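Local coordinates for Avidin/streptavidin (Shewanella denitrificans, PDB 3SZJ), which binds biotin in a pocket inside an eight-stranded avidin-type beta barrel, and is found here as a dimer with the vitamin bound, at residues 93-98 with 113-118; 63-68 with 78-83. All coordinates share one frame; numbering follows the deposited sequence.

Contact 1. Residues 93-98 with 113-118; sequences ISTLWQ and GQDVFS. With BTN (biotin), chain C.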
ATOM      1  N   ILE A  93      -1.698   7.901  14.109  1.00  9.32           N
ATOM      2  CA  ILE A  93      -0.981   7.416  12.922  1.00  9.09           C
ATOM      3  C   ILE A  93      -1.048   8.560  11.911  1.00  8.57           C
ATOM      4  O   ILE A  93      -2.141   8.923  11.451  1.00  9.63           O
ATOM      5  CB  ILE A  93      -1.587   6.114  12.319  1.00  8.64           C
ATOM      6  CG1 ILE A  93      -1.672   4.972  13.343  1.00  9.92           C
ATOM      7  CG2 ILE A  93      -0.779   5.670  11.073  1.00  9.95           C
ATOM      8  CD1 ILE A  93      -2.490   3.808  12.837  1.00  9.66           C
ATOM      9  N   SER A  94       0.112   9.108  11.557  1.00  8.24           N
ATOM     10  CA  SER A  94       0.161  10.189  10.569  1.00  8.08           C
ATOM     11  C   SER A  94       0.545   9.609   9.206  1.00  8.47           C
ATOM     12  O   SER A  94       1.552   8.896   9.091  1.00  8.46           O
ATOM     13  CB  SER A  94       1.178  11.242  11.009  1.00  9.00           C
ATOM     14  OG  SER A  94       1.249  12.287  10.058  1.00 11.16           O
ATOM     15  N   THR A  95      -0.266   9.901   8.175  1.00  7.59           N
ATOM     16  CA  THR A  95      -0.126   9.200   6.889  1.00  8.09           C
ATOM     17  C   THR A  95      -0.173  10.147   5.690  1.00  7.02           C
ATOM     18  O   THR A  95      -0.713  11.278   5.771  1.00  7.54           O
ATOM     19  CB  THR A  95      -1.277   8.173   6.655  1.00  8.06           C
ATOM     20  OG1 THR A  95      -2.502   8.867   6.397  1.00  8.95           O
ATOM     21  CG2 THR A  95      -1.439   7.187   7.831  1.00  7.02           C
ATOM     22  N   LEU A  96       0.372   9.658   4.571  1.00  6.39           N
ATOM     23  CA  LEU A  96       0.141  10.254   3.253  1.00  6.78           C
ATOM     24  C   LEU A  96      -0.505   9.157   2.423  1.00  6.54           C
ATOM     25  O   LEU A  96      -0.092   7.983   2.481  1.00  7.24           O
ATOM     26  CB  LEU A  96       1.447  10.682   2.607  1.00  8.28           C
ATOM     27  CG  LEU A  96       2.199  11.777   3.371  1.00  8.48           C
ATOM     28  CD1 LEU A  96       3.493  12.056   2.641  1.00 11.08           C
ATOM     29  CD2 LEU A  96       1.342  13.065   3.471  1.00 10.44           C
ATOM     30  N   TRP A  97      -1.515   9.519   1.637  1.00  6.20           N
ATOM     31  CA  TRP A  97      -2.218   8.508   0.819  1.00  6.32           C
ATOM     32  C   TRP A  97      -2.206   8.791  -0.679  1.00  5.61           C
ATOM     33  O   TRP A  97      -2.022   9.941  -1.113  1.00  6.34           O
ATOM     34  CB  TRP A  97      -3.662   8.284   1.272  1.00  6.29           C
ATOM     35  CG  TRP A  97      -4.553   9.510   1.353  1.00  6.14           C
ATOM     36  CD1 TRP A  97      -4.820  10.255   2.464  1.00  6.78           C
ATOM     37  CD2 TRP A  97      -5.292  10.106   0.275  1.00  6.44           C
ATOM     38  NE1 TRP A  97      -5.660  11.304   2.135  1.00  8.34           N
ATOM     39  CE2 TRP A  97      -5.976  11.228   0.802  1.00  6.64           C
ATOM     40  CE3 TRP A  97      -5.447   9.787  -1.089  1.00  6.67           C
ATOM     41  CZ2 TRP A  97      -6.816  12.043   0.012  1.00  7.90           C
ATOM     42  CZ3 TRP A  97      -6.253  10.591  -1.872  1.00  6.82           C
ATOM     43  CH2 TRP A  97      -6.933  11.718  -1.318  1.00  7.48           C
ATOM     44  N   GLN A  98      -2.450   7.725  -1.457  1.00  6.19           N
ATOM     45  CA  GLN A  98      -2.540   7.768  -2.906  1.00  6.96           C
ATOM     46  C   GLN A  98      -3.757   6.943  -3.304  1.00  6.15           C
ATOM     47  O   GLN A  98      -3.944   5.841  -2.791  1.00  7.55           O
ATOM     48  CB  GLN A  98      -1.277   7.156  -3.538  1.00  7.07           C
ATOM     49  CG  GLN A  98      -0.008   7.903  -3.184  1.00  8.36           C
ATOM     50  CD  GLN A  98       1.215   7.437  -3.980  1.00  7.73           C
ATOM     51  OE1 GLN A  98       1.418   6.240  -4.197  1.00 13.82           O
ATOM     52  NE2 GLN A  98       2.063   8.379  -4.332  1.00 11.72           N
ATOM     53  N   GLY A 113      -3.194  12.834  -0.775  1.00  8.23           N
ATOM     54  CA  GLY A 113      -3.588  13.630   0.395  1.00  8.03           C
ATOM     55  C   GLY A 113      -2.938  13.155   1.671  1.00  7.99           C
ATOM     56  O   GLY A 113      -2.075  12.281   1.640  1.00  7.44           O
ATOM     57  N   GLN A 114      -3.326  13.797   2.777  1.00  8.90           N
ATOM     58  CA  GLN A 114      -2.772  13.514   4.093  1.00 10.00           C
ATOM     59  C   GLN A 114      -3.940  13.147   5.022  1.00  9.08           C
ATOM     60  O   GLN A 114      -4.999  13.802   4.992  1.00 10.31           O
ATOM     61  CB  GLN A 114      -2.013  14.754   4.629  1.00 10.76           C
ATOM     62  CG  GLN A 114      -1.573  14.615   6.082  1.00 13.96           C
ATOM     63  CD  GLN A 114      -0.887  15.861   6.630  1.00 15.37           C
ATOM     64  OE1 GLN A 114      -1.110  16.998   6.164  1.00 21.70           O
ATOM     65  NE2 GLN A 114      -0.040  15.651   7.628  1.00 18.96           N
ATOM     66  N   ASP A 115      -3.774  12.095   5.813  1.00  7.87           N
ATOM     67  CA  ASP A 115      -4.738  11.760   6.881  1.00  8.19           C
ATOM     68  C   ASP A 115      -3.967  11.536   8.173  1.00  8.72           C
ATOM     69  O   ASP A 115      -2.901  10.916   8.172  1.00  9.05           O
ATOM     70  CB  ASP A 115      -5.457  10.437   6.627  1.00  7.46           C
ATOM     71  CG  ASP A 115      -6.596  10.525   5.594  1.00  8.30           C
ATOM     72  OD1 ASP A 115      -7.100  11.643   5.281  1.00 10.61           O
ATOM     73  OD2 ASP A 115      -6.994   9.434   5.116  1.00  8.17           O
ATOM     74  N   VAL A 116      -4.523  12.022   9.280  1.00  8.43           N
ATOM     75  CA  VAL A 116      -4.008  11.703  10.606  0.50  9.04           C
ATOM     76  C   VAL A 116      -5.123  11.003  11.354  1.00  8.53           C
ATOM     77  O   VAL A 116      -6.245  11.550  11.454  1.00  9.32           O
ATOM     78  CB  VAL A 116      -3.611  12.965  11.378  0.50  9.06           C
ATOM     79  CG1 VAL A 116      -2.273  13.500  10.858  0.50  8.77           C
ATOM     80  CG2 VAL A 116      -4.717  14.011  11.285  0.50 10.70           C
ATOM     81  N   PHE A 117      -4.820   9.792  11.839  1.00  8.61           N
ATOM     82  CA  PHE A 117      -5.758   8.963  12.602  1.00  8.36           C
ATOM     83  C   PHE A 117      -5.415   9.005  14.086  1.00  9.62           C
ATOM     84  O   PHE A 117      -4.230   8.950  14.457  1.00 11.44           O
ATOM     85  CB  PHE A 117      -5.675   7.498  12.140  1.00  7.89           C
ATOM     86  CG  PHE A 117      -6.070   7.267  10.711  1.00  7.79           C
ATOM     87  CD1 PHE A 117      -5.165   7.506   9.673  1.00  8.10           C
ATOM     88  CD2 PHE A 117      -7.361   6.855  10.388  1.00  7.77           C
ATOM     89  CE1 PHE A 117      -5.520   7.277   8.350  1.00  6.46           C
ATOM     90  CE2 PHE A 117      -7.716   6.627   9.054  1.00 10.14           C
ATOM     91  CZ  PHE A 117      -6.786   6.853   8.039  1.00  6.88           C
ATOM     92  N   SER A 118      -6.445   9.079  14.925  1.00 10.26           N
ATOM     93  CA  SER A 118      -6.268   9.042  16.371  1.00 11.24           C
ATOM     94  C   SER A 118      -6.908   7.786  16.932  1.00 10.77           C
ATOM     95  O   SER A 118      -7.952   7.345  16.450  1.00 10.97           O
ATOM     96  CB  SER A 118      -6.968  10.248  16.994  1.00 11.32           C
ATOM     97  OG  SER A 118      -6.372  11.450  16.544  1.00 16.92           O
TER
HETATM   98  C11 BTN C 600     -13.408   6.628  -3.933  0.70 10.19           C
HETATM   99  O11 BTN C 600     -13.976   7.737  -3.846  0.70 13.54           O
HETATM  100  O12 BTN C 600     -12.753   6.351  -4.954  0.70  9.41           O
HETATM  101  C10 BTN C 600     -13.503   5.623  -2.817  0.70  7.42           C
HETATM  102  C9  BTN C 600     -13.401   6.293  -1.434  0.70  7.25           C
HETATM  103  C8  BTN C 600     -12.062   6.978  -1.203  0.70  5.48           C
HETATM  104  C7  BTN C 600     -11.949   7.642   0.173  0.70  5.59           C
HETATM  105  C2  BTN C 600     -10.581   8.320   0.372  0.70  7.20           C
HETATM  106  S1  BTN C 600      -9.344   7.252   0.767  0.70  8.51           S
HETATM  107  C6  BTN C 600      -8.282   8.653   1.201  0.70  7.67           C
HETATM  108  C5  BTN C 600      -9.134   9.647   1.937  0.70  7.19           C
HETATM  109  N1  BTN C 600      -9.225   9.379   3.352  0.70  7.32           N
HETATM  110  C3  BTN C 600     -10.477   9.034   3.668  0.70  6.93           C
HETATM  111  O3  BTN C 600     -10.871   8.597   4.925  0.70  6.46           O
HETATM  112  N2  BTN C 600     -11.331   9.130   2.646  0.70  6.36           N
HETATM  113  C4  BTN C 600     -10.563   9.415   1.437  0.70  5.73           C
HETATM  114  O   HOH W   1       0.672  13.007   7.551  1.00 20.20           O
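The carbonyl oxygen of Asp115 takes two bonds from Thr95. The backbone N of Thr95 approaches it nearly end-on, and Thr95 OG1 donates to Asp115 O at 2.7 Å, tilted 28° out of the carbonyl plane. A chi1 of 71° sets that hydroxyl between backbone N and carbonyl carbon, turned back onto the partner strand. Regular antiparallel bonds flank this point, from Ile93–Phe117 to Trp97–Gly113. On the pocket side the indole of Trp97 is sandwiched: Gly113 lies against one face, its CA 3.7 Å from the centroid of the five-membered ring, while biotin C6 sits over the other. Asp115 reaches the ligand directly, its OD2 accepting from biotin N1 at 2.8 Å in an almost straight bond (175°). Gln16 NE2 holds OD1 and Trp80 NE1 shares OD2, so the carboxylate's orientation is fixed. On the outer face a water bridges Ser94 OG, Thr95 O and Gln114 NE2, accepting from the amide at 2.7 Å, and Pro107 of the second subunit packs on Ser94 and Gln114. Within the barrel, strand 91-101 is bonded on its other edge to strand 73-86, and Ser118 pairs with Val14 of strand 11-15, which closes the cylinder.

Contact 2. Residues 63-68 with 78-83; sequences FSTKWL and TSWSGF. With BTN (biotin), chain C.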
ATOM      1  N   PHE A  63      -1.042   0.594   4.780  1.00  4.89           N
ATOM      2  CA  PHE A  63      -2.302  -0.155   4.590  1.00  5.17           C
ATOM      3  C   PHE A  63      -3.012   0.315   3.320  1.00  5.19           C
ATOM      4  O   PHE A  63      -2.831   1.453   2.874  1.00  6.59           O
ATOM      5  CB  PHE A  63      -3.197  -0.130   5.860  1.00  5.80           C
ATOM      6  CG  PHE A  63      -3.631   1.258   6.306  1.00  5.72           C
ATOM      7  CD1 PHE A  63      -2.825   2.020   7.155  1.00  6.34           C
ATOM      8  CD2 PHE A  63      -4.849   1.791   5.890  1.00  7.16           C
ATOM      9  CE1 PHE A  63      -3.248   3.287   7.578  1.00  6.70           C
ATOM     10  CE2 PHE A  63      -5.265   3.070   6.315  1.00  8.06           C
ATOM     11  CZ  PHE A  63      -4.463   3.800   7.160  1.00  7.86           C
ATOM     12  N   SER A  64      -3.738  -0.613   2.717  1.00  5.56           N
ATOM     13  CA  SER A  64      -4.394  -0.362   1.447  1.00  5.64           C
ATOM     14  C   SER A  64      -5.792  -0.966   1.459  1.00  5.90           C
ATOM     15  O   SER A  64      -5.983  -2.068   1.961  1.00  5.68           O
ATOM     16  CB  SER A  64      -3.580  -1.002   0.309  1.00  6.77           C
ATOM     17  OG  SER A  64      -4.082  -0.658  -0.978  1.00  8.09           O
ATOM     18  N   THR A  65      -6.744  -0.198   0.902  1.00  5.66           N
ATOM     19  CA  THR A  65      -8.149  -0.607   0.835  0.50  7.69           C
ATOM     20  C   THR A  65      -8.572  -0.676  -0.632  1.00  6.71           C
ATOM     21  O   THR A  65      -8.273   0.241  -1.416  1.00  7.17           O
ATOM     22  CB  THR A  65      -9.031   0.423   1.541  0.50  8.25           C
ATOM     23  OG1 THR A  65      -8.850   1.697   0.925  0.50 12.71           O
ATOM     24  CG2 THR A  65      -8.658   0.526   3.010  0.50  9.07           C
ATOM     25  N   LYS A  66      -9.238  -1.773  -1.008  1.00  7.76           N
ATOM     26  CA  LYS A  66      -9.863  -1.897  -2.330  1.00  7.69           C
ATOM     27  C   LYS A  66     -11.338  -1.539  -2.206  1.00  7.57           C
ATOM     28  O   LYS A  66     -12.065  -2.151  -1.412  1.00  7.73           O
ATOM     29  CB  LYS A  66      -9.712  -3.314  -2.892  1.00  7.44           C
ATOM     30  CG  LYS A  66     -10.494  -3.579  -4.186  1.00  8.19           C
ATOM     31  CD  LYS A  66     -10.178  -4.956  -4.773  1.00  9.20           C
ATOM     32  CE  LYS A  66     -11.097  -5.258  -5.929  1.00  9.41           C
ATOM     33  NZ  LYS A  66     -10.670  -6.518  -6.610  1.00  9.03           N
ATOM     34  N   TRP A  67     -11.770  -0.574  -3.007  1.00  7.05           N
ATOM     35  CA  TRP A  67     -13.113  -0.001  -2.830  1.00  6.57           C
ATOM     36  C   TRP A  67     -14.180  -0.813  -3.592  1.00  6.77           C
ATOM     37  O   TRP A  67     -14.867  -0.313  -4.499  1.00  7.62           O
ATOM     38  CB  TRP A  67     -13.113   1.488  -3.228  1.00  6.73           C
ATOM     39  CG  TRP A  67     -12.166   2.313  -2.380  1.00  6.40           C
ATOM     40  CD1 TRP A  67     -10.939   2.843  -2.766  1.00  7.35           C
ATOM     41  CD2 TRP A  67     -12.359   2.715  -1.011  1.00  5.63           C
ATOM     42  NE1 TRP A  67     -10.365   3.505  -1.713  1.00  7.21           N
ATOM     43  CE2 TRP A  67     -11.216   3.468  -0.634  1.00  6.05           C
ATOM     44  CE3 TRP A  67     -13.384   2.529  -0.074  1.00  6.70           C
ATOM     45  CZ2 TRP A  67     -11.067   4.015   0.645  1.00  6.55           C
ATOM     46  CZ3 TRP A  67     -13.232   3.066   1.194  1.00  7.18           C
ATOM     47  CH2 TRP A  67     -12.084   3.801   1.541  1.00  7.27           C
ATOM     48  N   LEU A  68     -14.292  -2.085  -3.219  1.00  7.09           N
ATOM     49  CA  LEU A  68     -15.379  -2.943  -3.680  1.00  8.42           C
ATOM     50  C   LEU A  68     -15.926  -3.769  -2.529  1.00  8.55           C
ATOM     51  O   LEU A  68     -15.170  -4.447  -1.826  1.00  9.41           O
ATOM     52  CB  LEU A  68     -14.860  -3.910  -4.747  1.00  8.52           C
ATOM     53  CG  LEU A  68     -15.839  -5.010  -5.203  1.00 10.29           C
ATOM     54  CD1 LEU A  68     -17.044  -4.376  -5.846  1.00 11.95           C
ATOM     55  CD2 LEU A  68     -15.198  -6.043  -6.142  1.00 12.02           C
ATOM     56  N   THR A  78      -7.047   2.729  -2.503  1.00  4.70           N
ATOM     57  CA  THR A  78      -6.223   3.712  -1.765  1.00  5.11           C
ATOM     58  C   THR A  78      -5.116   3.004  -0.994  1.00  5.56           C
ATOM     59  O   THR A  78      -5.333   1.925  -0.444  1.00  6.38           O
ATOM     60  CB  THR A  78      -7.080   4.548  -0.804  1.00  5.70           C
ATOM     61  OG1 THR A  78      -8.093   5.182  -1.585  1.00  7.42           O
ATOM     62  CG2 THR A  78      -6.229   5.646  -0.120  1.00  6.41           C
ATOM     63  N   SER A  79      -3.931   3.619  -1.006  1.00  6.10           N
ATOM     64  CA  SER A  79      -2.778   3.164  -0.244  0.50  7.01           C
ATOM     65  C   SER A  79      -2.336   4.281   0.696  1.00  6.04           C
ATOM     66  O   SER A  79      -2.144   5.408   0.256  1.00  6.76           O
ATOM     67  CB  SER A  79      -1.642   2.836  -1.217  0.50  8.02           C
ATOM     68  OG  SER A  79      -0.447   2.480  -0.555  0.50 11.60           O
ATOM     69  N   TRP A  80      -2.163   3.951   1.972  1.00  5.45           N
ATOM     70  CA  TRP A  80      -1.615   4.879   2.955  1.00  4.92           C
ATOM     71  C   TRP A  80      -0.231   4.403   3.398  1.00  5.30           C
ATOM     72  O   TRP A  80      -0.009   3.190   3.611  1.00  6.07           O
ATOM     73  CB  TRP A  80      -2.492   4.910   4.207  1.00  5.29           C
ATOM     74  CG  TRP A  80      -3.875   5.559   4.119  1.00  6.03           C
ATOM     75  CD1 TRP A  80      -4.224   6.823   4.544  1.00  6.80           C
ATOM     76  CD2 TRP A  80      -5.091   4.950   3.627  1.00  5.77           C
ATOM     77  NE1 TRP A  80      -5.589   7.035   4.348  1.00  7.14           N
ATOM     78  CE2 TRP A  80      -6.136   5.900   3.793  1.00  5.21           C
ATOM     79  CE3 TRP A  80      -5.401   3.676   3.090  1.00  7.44           C
ATOM     80  CZ2 TRP A  80      -7.466   5.608   3.444  1.00  5.98           C
ATOM     81  CZ3 TRP A  80      -6.719   3.400   2.721  1.00  6.92           C
ATOM     82  CH2 TRP A  80      -7.734   4.353   2.908  1.00  6.44           C
ATOM     83  N   SER A  81       0.687   5.361   3.576  1.00  5.28           N
ATOM     84  CA  SER A  81       1.992   5.097   4.203  1.00  6.60           C
ATOM     85  C   SER A  81       2.105   6.057   5.372  1.00  6.53           C
ATOM     86  O   SER A  81       1.813   7.244   5.213  1.00  7.17           O
ATOM     87  CB  SER A  81       3.133   5.393   3.226  1.00  7.35           C
ATOM     88  OG  SER A  81       3.023   4.610   2.058  1.00  9.84           O
ATOM     89  N   GLY A  82       2.557   5.583   6.527  1.00  7.08           N
ATOM     90  CA  GLY A  82       2.668   6.516   7.639  1.00  7.61           C
ATOM     91  C   GLY A  82       3.374   5.946   8.835  1.00  7.33           C
ATOM     92  O   GLY A  82       4.029   4.919   8.764  1.00  7.31           O
ATOM     93  N   PHE A  83       3.238   6.636   9.956  1.00  7.85           N
ATOM     94  CA  PHE A  83       4.029   6.260  11.131  1.00  8.12           C
ATOM     95  C   PHE A  83       3.226   6.576  12.377  1.00  8.60           C
ATOM     96  O   PHE A  83       2.433   7.533  12.417  1.00  8.78           O
ATOM     97  CB  PHE A  83       5.382   6.997  11.136  1.00  8.74           C
ATOM     98  CG  PHE A  83       5.237   8.484  10.984  1.00  9.12           C
ATOM     99  CD1 PHE A  83       5.199   9.061   9.716  1.00 10.87           C
ATOM    100  CD2 PHE A  83       5.085   9.310  12.119  1.00  9.98           C
ATOM    101  CE1 PHE A  83       5.027  10.435   9.553  1.00 11.38           C
ATOM    102  CE2 PHE A  83       4.917  10.697  11.975  1.00 10.97           C
ATOM    103  CZ  PHE A  83       4.880  11.272  10.691  1.00 10.63           C
TER
HETATM  104  C11 BTN C 600     -13.408   6.628  -3.933  0.70 10.19           C
HETATM  105  O11 BTN C 600     -13.976   7.737  -3.846  0.70 13.54           O
HETATM  106  O12 BTN C 600     -12.753   6.351  -4.954  0.70  9.41           O
HETATM  107  C10 BTN C 600     -13.503   5.623  -2.817  0.70  7.42           C
HETATM  108  C9  BTN C 600     -13.401   6.293  -1.434  0.70  7.25           C
HETATM  109  C8  BTN C 600     -12.062   6.978  -1.203  0.70  5.48           C
HETATM  110  C7  BTN C 600     -11.949   7.642   0.173  0.70  5.59           C
HETATM  111  C2  BTN C 600     -10.581   8.320   0.372  0.70  7.20           C
HETATM  112  S1  BTN C 600      -9.344   7.252   0.767  0.70  8.51           S
HETATM  113  C6  BTN C 600      -8.282   8.653   1.201  0.70  7.67           C
HETATM  114  C5  BTN C 600      -9.134   9.647   1.937  0.70  7.19           C
HETATM  115  N1  BTN C 600      -9.225   9.379   3.352  0.70  7.32           N
HETATM  116  C3  BTN C 600     -10.477   9.034   3.668  0.70  6.93           C
HETATM  117  O3  BTN C 600     -10.871   8.597   4.925  0.70  6.46           O
HETATM  118  N2  BTN C 600     -11.331   9.130   2.646  0.70  6.36           N
HETATM  119  C4  BTN C 600     -10.563   9.415   1.437  0.70  5.73           C
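Phe63 and Trp80 meet in an antiparallel beta hairpin of the avidin barrel, formed by strands 60-68 and 73-86, and seven buried residues make the contact. Trp80 N donates to Phe63 O at 2.7 Å and nearly straight, with the return bond from Phe63 N to Trp80 O; Thr65 and Thr78 form a second hydrogen-bonded pair. Between them, in the non-hydrogen-bonded pair, Ser64 faces Ser79. Ser64 OG adds a bond to Thr78 O, coming from above the carbonyl plane, while Thr65 N reaches the same oxygen along the C=O direction, so two donors grip it. The Ser64 hydroxyl also pairs with Ser62 OG of the second subunit.

Aromatic packing fills the barrel side. A chi1 of 60° sets Phe63 CG between the backbone N and the carbonyl carbon, bringing the end of the ring toward Trp80. The Phe63 ring and the five-membered ring of Trp80 are tilted by only 17°, but their centroids are displaced, 4.5 Å apart, with little of one ring above the other. Phe63 CE2 rests over the indole, 3.3 Å from Trp80 CE3, and Trp80 CB makes a CH-pi contact over the Phe63 ring, 3.8 Å from its centroid. The methyl of Thr78 lies over the opposite face of the Trp80 indole. Trp80 NE1 is hydrogen-bonded to Asp115 OD2, which helps set the rotation of the indole.

Biotin's valeryl chain runs over one face of Trp67, with C10 3.6 Å from Trp67 CG, and Thr78 OG1 lies 3.4 Å from biotin S1. That hydroxyl has a second neighbour: Trp67 NE1 donates to Thr78 OG1 at 2.8 Å, the oxygen lying only 7° out of the indole plane.

Read from the N terminus, the chain enters contact 2 at 63-68, turns back to close this hairpin with 78-83, then runs on through strand 73-86 into 91-101, where contact 1 opens; 113-118 closes the second hairpin. The contacts are therefore in series, neither nested nor crossed, and their centres lie about 10 Å apart. Strands 73-86 and 91-101 are neighbours in the sheet, so the two hairpins join side by side: Ser79 N probably donates a hydrogen bond to Gln98 O, 2.8 Å away. Together they make four consecutive strands of the barrel; both contacts line the biotin site and both also meet the second subunit.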